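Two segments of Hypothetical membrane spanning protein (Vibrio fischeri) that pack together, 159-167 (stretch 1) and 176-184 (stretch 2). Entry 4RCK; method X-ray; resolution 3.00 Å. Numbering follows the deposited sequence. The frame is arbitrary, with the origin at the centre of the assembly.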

ATOM      1  N   VAL A 159       9.468  12.874 -19.835  1.00 58.42           N
ATOM      2  CA  VAL A 159      10.572  12.218 -20.528  1.00 57.50           C
ATOM      3  C   VAL A 159      10.430  12.311 -22.044  1.00 69.86           C
ATOM      4  O   VAL A 159       9.546  11.688 -22.631  1.00 59.44           O
ATOM      5  N   GLY A 160      11.297  13.095 -22.676  1.00 81.52           N
ATOM      6  CA  GLY A 160      11.331  13.165 -24.125  1.00 83.17           C
ATOM      7  C   GLY A 160      12.112  11.987 -24.669  1.00 70.70           C
ATOM      8  O   GLY A 160      13.167  11.644 -24.134  1.00 83.72           O
ATOM      9  N   ILE A 161      11.604  11.362 -25.727  1.00 59.45           N
ATOM     10  CA  ILE A 161      12.229  10.152 -26.248  1.00 62.53           C
ATOM     11  C   ILE A 161      12.401  10.193 -27.771  1.00 67.36           C
ATOM     12  O   ILE A 161      11.449  10.422 -28.522  1.00 80.06           O
ATOM     13  N   GLY A 162      13.637   9.980 -28.213  1.00 73.92           N
ATOM     14  CA  GLY A 162      13.990  10.112 -29.613  1.00 67.88           C
ATOM     15  C   GLY A 162      15.488  10.304 -29.761  1.00 60.39           C
ATOM     16  O   GLY A 162      16.132  10.902 -28.898  1.00 70.35           O
ATOM     17  N   ALA A 163      16.045   9.803 -30.857  1.00 63.40           N
ATOM     18  CA  ALA A 163      17.486   9.858 -31.074  1.00 79.04           C
ATOM     19  C   ALA A 163      17.955  11.247 -31.492  1.00 67.06           C
ATOM     20  O   ALA A 163      19.017  11.706 -31.070  1.00 64.80           O
ATOM     21  N   GLY A 164      17.159  11.915 -32.320  1.00 64.93           N
ATOM     22  CA  GLY A 164      17.568  13.174 -32.913  1.00 73.44           C
ATOM     23  C   GLY A 164      18.307  12.907 -34.209  1.00 71.95           C
ATOM     24  O   GLY A 164      18.000  11.942 -34.910  1.00 67.73           O
ATOM     25  N   GLU A 165      19.282  13.753 -34.529  1.00 77.19           N
ATOM     26  CA  GLU A 165      20.060  13.594 -35.754  1.00 85.53           C
ATOM     27  C   GLU A 165      20.793  12.255 -35.767  1.00 81.72           C
ATOM     28  O   GLU A 165      21.499  11.911 -34.819  1.00 74.82           O
HETATM   29  N   MSE A 166      20.615  11.503 -36.848  1.00 79.46           N
HETATM   30  CA  MSE A 166      21.168  10.158 -36.950  1.00 75.31           C
HETATM   31  C   MSE A 166      21.655   9.872 -38.368  1.00 81.59           C
HETATM   32  O   MSE A 166      20.914  10.054 -39.335  1.00 86.26           O
ATOM     33  N   GLN A 167      22.906   9.436 -38.484  1.00 89.60           N
ATOM     34  CA  GLN A 167      23.462   9.013 -39.766  1.00 98.47           C
ATOM     35  C   GLN A 167      23.014   7.592 -40.069  1.00102.35           C
ATOM     36  O   GLN A 167      23.123   6.704 -39.223  1.00 98.34           O
ATOM     37  N   THR A 176      21.088  11.497 -43.596  1.00 93.30           N
ATOM     38  CA  THR A 176      20.960  12.077 -42.267  1.00 86.95           C
ATOM     39  C   THR A 176      19.500  12.259 -41.863  1.00 86.27           C
ATOM     40  O   THR A 176      18.786  13.094 -42.417  1.00 88.77           O
ATOM     41  N   VAL A 177      19.069  11.470 -40.885  1.00 82.25           N
ATOM     42  CA  VAL A 177      17.703  11.536 -40.387  1.00 79.50           C
ATOM     43  C   VAL A 177      17.662  12.127 -38.983  1.00 83.44           C
ATOM     44  O   VAL A 177      18.413  11.706 -38.105  1.00 98.44           O
ATOM     45  N   ASN A 178      16.801  13.121 -38.782  1.00 83.88           N
ATOM     46  CA  ASN A 178      16.495  13.603 -37.439  1.00 78.83           C
ATOM     47  C   ASN A 178      15.175  12.992 -36.995  1.00 73.27           C
ATOM     48  O   ASN A 178      14.105  13.415 -37.435  1.00 76.63           O
ATOM     49  N   THR A 179      15.261  11.995 -36.120  1.00 72.00           N
ATOM     50  CA  THR A 179      14.127  11.127 -35.822  1.00 72.63           C
ATOM     51  C   THR A 179      13.097  11.711 -34.856  1.00 79.42           C
ATOM     52  O   THR A 179      12.000  11.168 -34.716  1.00 89.85           O
ATOM     53  N   ALA A 180      13.446  12.811 -34.198  1.00 82.54           N
ATOM     54  CA  ALA A 180      12.522  13.456 -33.276  1.00 85.07           C
ATOM     55  C   ALA A 180      12.356  14.933 -33.601  1.00 87.74           C
ATOM     56  O   ALA A 180      12.681  15.796 -32.787  1.00 87.84           O
ATOM     57  N   ARG A 181      11.848  15.215 -34.794  1.00 88.90           N
ATOM     58  CA  ARG A 181      11.540  16.581 -35.188  1.00 90.69           C
ATOM     59  C   ARG A 181      10.334  17.067 -34.404  1.00 94.52           C
ATOM     60  O   ARG A 181      10.268  18.222 -33.979  1.00107.73           O
ATOM     61  N   ASP A 182       9.386  16.157 -34.209  1.00 90.10           N
ATOM     62  CA  ASP A 182       8.101  16.479 -33.612  1.00 89.28           C
ATOM     63  C   ASP A 182       8.216  16.815 -32.129  1.00 93.22           C
ATOM     64  O   ASP A 182       7.503  17.696 -31.639  1.00112.56           O
ATOM     65  N   LEU A 183       9.113  16.114 -31.435  1.00 76.91           N
ATOM     66  CA  LEU A 183       9.284  16.234 -29.986  1.00 72.47           C
ATOM     67  C   LEU A 183       9.265  17.671 -29.464  1.00 76.75           C
ATOM     68  O   LEU A 183      10.171  18.454 -29.731  1.00 80.93           O
ATOM     69  N   ASP A 184       8.211  18.001 -28.722  1.00 74.21           N
ATOM     70  CA  ASP A 184       8.092  19.299 -28.069  1.00 74.74           C
ATOM     71  C   ASP A 184       8.755  19.251 -26.703  1.00 78.36           C
ATOM     72  O   ASP A 184       8.191  18.711 -25.749  1.00 88.79           O
TER

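Strands 165-167 and 176-178 run antiparallel, and contacts continue past them through T179, A180 and L183 of stretch 2. M166 and V177 form the hydrogen-bonded pair (M166 N to V177 O, 2.5 Å; V177 N to M166 O, 2.8 Å); as direct cross-strand partners they put their side chains on the same face of the sheet. V177 is t (chi1 -169°). Selenomethionine M166 has an off-well chi1 of -138°, then t and p, and its CE lies 4.3 Å from T179 CG2. E165, Q167, T176 and N178 occupy the other face; there E165, off-well at chi1 (-126°) but extended at chi2, brings OE2 3.7 Å from CG2 of T176, an m rotamer. N178, t with chi2 69°, turns OD1 back to 2.9 Å from E165 N, but the angle is too poor for a hydrogen bond. T179 points toward stretch 1. Its p rotamer (chi1 60°) places OG1 to accept from G164 N (3.1 Å) and, weakly, from A163 N (3.3 Å), while T179 N donates to G164 O (3.0 Å). Farther along, the glycines leave room: A180 CB sits 4.0 Å from G162 CA, where an ideal CB on G162 would clash with it, and L183 (t, p) rests CD1 3.8 Å from G160 CA.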

ATOM      1  CB  VAL A 159      10.683  10.727 -20.136  1.00 46.18           C
ATOM      2  CG1 VAL A 159      11.898  10.093 -20.795  1.00 55.72           C
ATOM      3  CG2 VAL A 159      10.754  10.574 -18.624  1.00 46.63           C
ATOM      4  CB  ILE A 161      11.425   8.896 -25.828  1.00 64.19           C
ATOM      5  CG1 ILE A 161      12.117   7.624 -26.323  1.00 68.30           C
ATOM      6  CG2 ILE A 161       9.978   8.973 -26.301  1.00 72.43           C
ATOM      7  CD1 ILE A 161      11.515   6.354 -25.770  1.00 75.02           C
ATOM      8  CB  ALA A 163      17.900   8.832 -32.119  1.00 85.59           C
ATOM      9  CB  GLU A 165      21.055  14.746 -35.920  1.00 96.29           C
ATOM     10  CG  GLU A 165      20.943  15.462 -37.258  1.00 99.90           C
ATOM     11  CD  GLU A 165      22.038  16.490 -37.475  1.00121.48           C
ATOM     12  OE1 GLU A 165      22.711  16.866 -36.493  1.00136.51           O
ATOM     13  OE2 GLU A 165      22.229  16.917 -38.633  1.00118.18           O
HETATM   14  CB  MSE A 166      20.118   9.123 -36.531  1.00 76.42           C
HETATM   15  CG  MSE A 166      20.651   7.989 -35.669  1.00 95.58           C
HETATM   16 SE   MSE A 166      19.228   6.845 -34.970  0.49102.13          SE
HETATM   17  CE  MSE A 166      18.547   6.130 -36.652  1.00 60.87           C
ATOM     18  CB  GLN A 167      24.990   9.109 -39.758  1.00106.30           C
ATOM     19  CG  GLN A 167      25.705   8.128 -40.690  1.00124.61           C
ATOM     20  CD  GLN A 167      25.646   8.534 -42.152  1.00137.84           C
ATOM     21  OE1 GLN A 167      24.713   8.178 -42.871  1.00145.87           O
ATOM     22  NE2 GLN A 167      26.655   9.273 -42.602  1.00135.55           N
ATOM     23  CB  THR A 176      21.674  13.432 -42.176  1.00 88.12           C
ATOM     24  OG1 THR A 176      23.078  13.245 -42.393  1.00 90.66           O
ATOM     25  CG2 THR A 176      21.457  14.050 -40.805  1.00 80.88           C
ATOM     26  CB  VAL A 177      17.044  10.138 -40.363  1.00 80.27           C
ATOM     27  CG1 VAL A 177      15.551  10.255 -40.104  1.00 80.83           C
ATOM     28  CG2 VAL A 177      17.308   9.404 -41.669  1.00 83.80           C
ATOM     29  CB  ASN A 178      16.435  15.131 -37.390  1.00 78.77           C
ATOM     30  CG  ASN A 178      16.177  15.662 -35.989  1.00 89.84           C
ATOM     31  OD1 ASN A 178      17.030  15.558 -35.107  1.00100.99           O
ATOM     32  ND2 ASN A 178      15.000  16.241 -35.783  1.00 98.97           N
ATOM     33  CB  THR A 179      14.613   9.796 -35.247  1.00 71.04           C
ATOM     34  OG1 THR A 179      15.343  10.038 -34.039  1.00 74.20           O
ATOM     35  CG2 THR A 179      15.520   9.089 -36.241  1.00 69.41           C
ATOM     36  CB  ALA A 180      12.992  13.280 -31.838  1.00 81.40           C
ATOM     37  CB  ARG A 181      11.262  16.660 -36.688  1.00 93.94           C
ATOM     38  CG  ARG A 181      11.644  15.399 -37.436  1.00 98.44           C
ATOM     39  CD  ARG A 181      10.496  14.855 -38.270  1.00102.68           C
ATOM     40  NE  ARG A 181      10.563  13.400 -38.386  1.00106.29           N
ATOM     41  CZ  ARG A 181      11.407  12.749 -39.179  1.00104.23           C
ATOM     42  NH1 ARG A 181      12.264  13.421 -39.929  1.00101.21           N
ATOM     43  NH2 ARG A 181      11.397  11.422 -39.220  1.00 98.55           N
ATOM     44  CB  ASP A 182       7.133  15.312 -33.809  1.00 94.12           C
ATOM     45  CG  ASP A 182       5.701  15.766 -33.982  1.00109.20           C
ATOM     46  OD1 ASP A 182       5.488  16.824 -34.610  1.00123.98           O
ATOM     47  OD2 ASP A 182       4.791  15.066 -33.491  1.00108.04           O
ATOM     48  CB  LEU A 183      10.593  15.560 -29.555  1.00 78.30           C
ATOM     49  CG  LEU A 183      10.829  15.459 -28.046  1.00 70.54           C
ATOM     50  CD1 LEU A 183       9.871  14.446 -27.433  1.00 69.88           C
ATOM     51  CD2 LEU A 183      12.274  15.107 -27.727  1.00 65.88           C
ATOM     52  CB  ASP A 184       6.622  19.704 -27.934  1.00 77.94           C
ATOM     53  CG  ASP A 184       6.445  21.180 -27.645  1.00 84.30           C
ATOM     54  OD1 ASP A 184       7.434  21.844 -27.273  1.00 86.97           O
ATOM     55  OD2 ASP A 184       5.307  21.675 -27.782  1.00 86.85           O
TER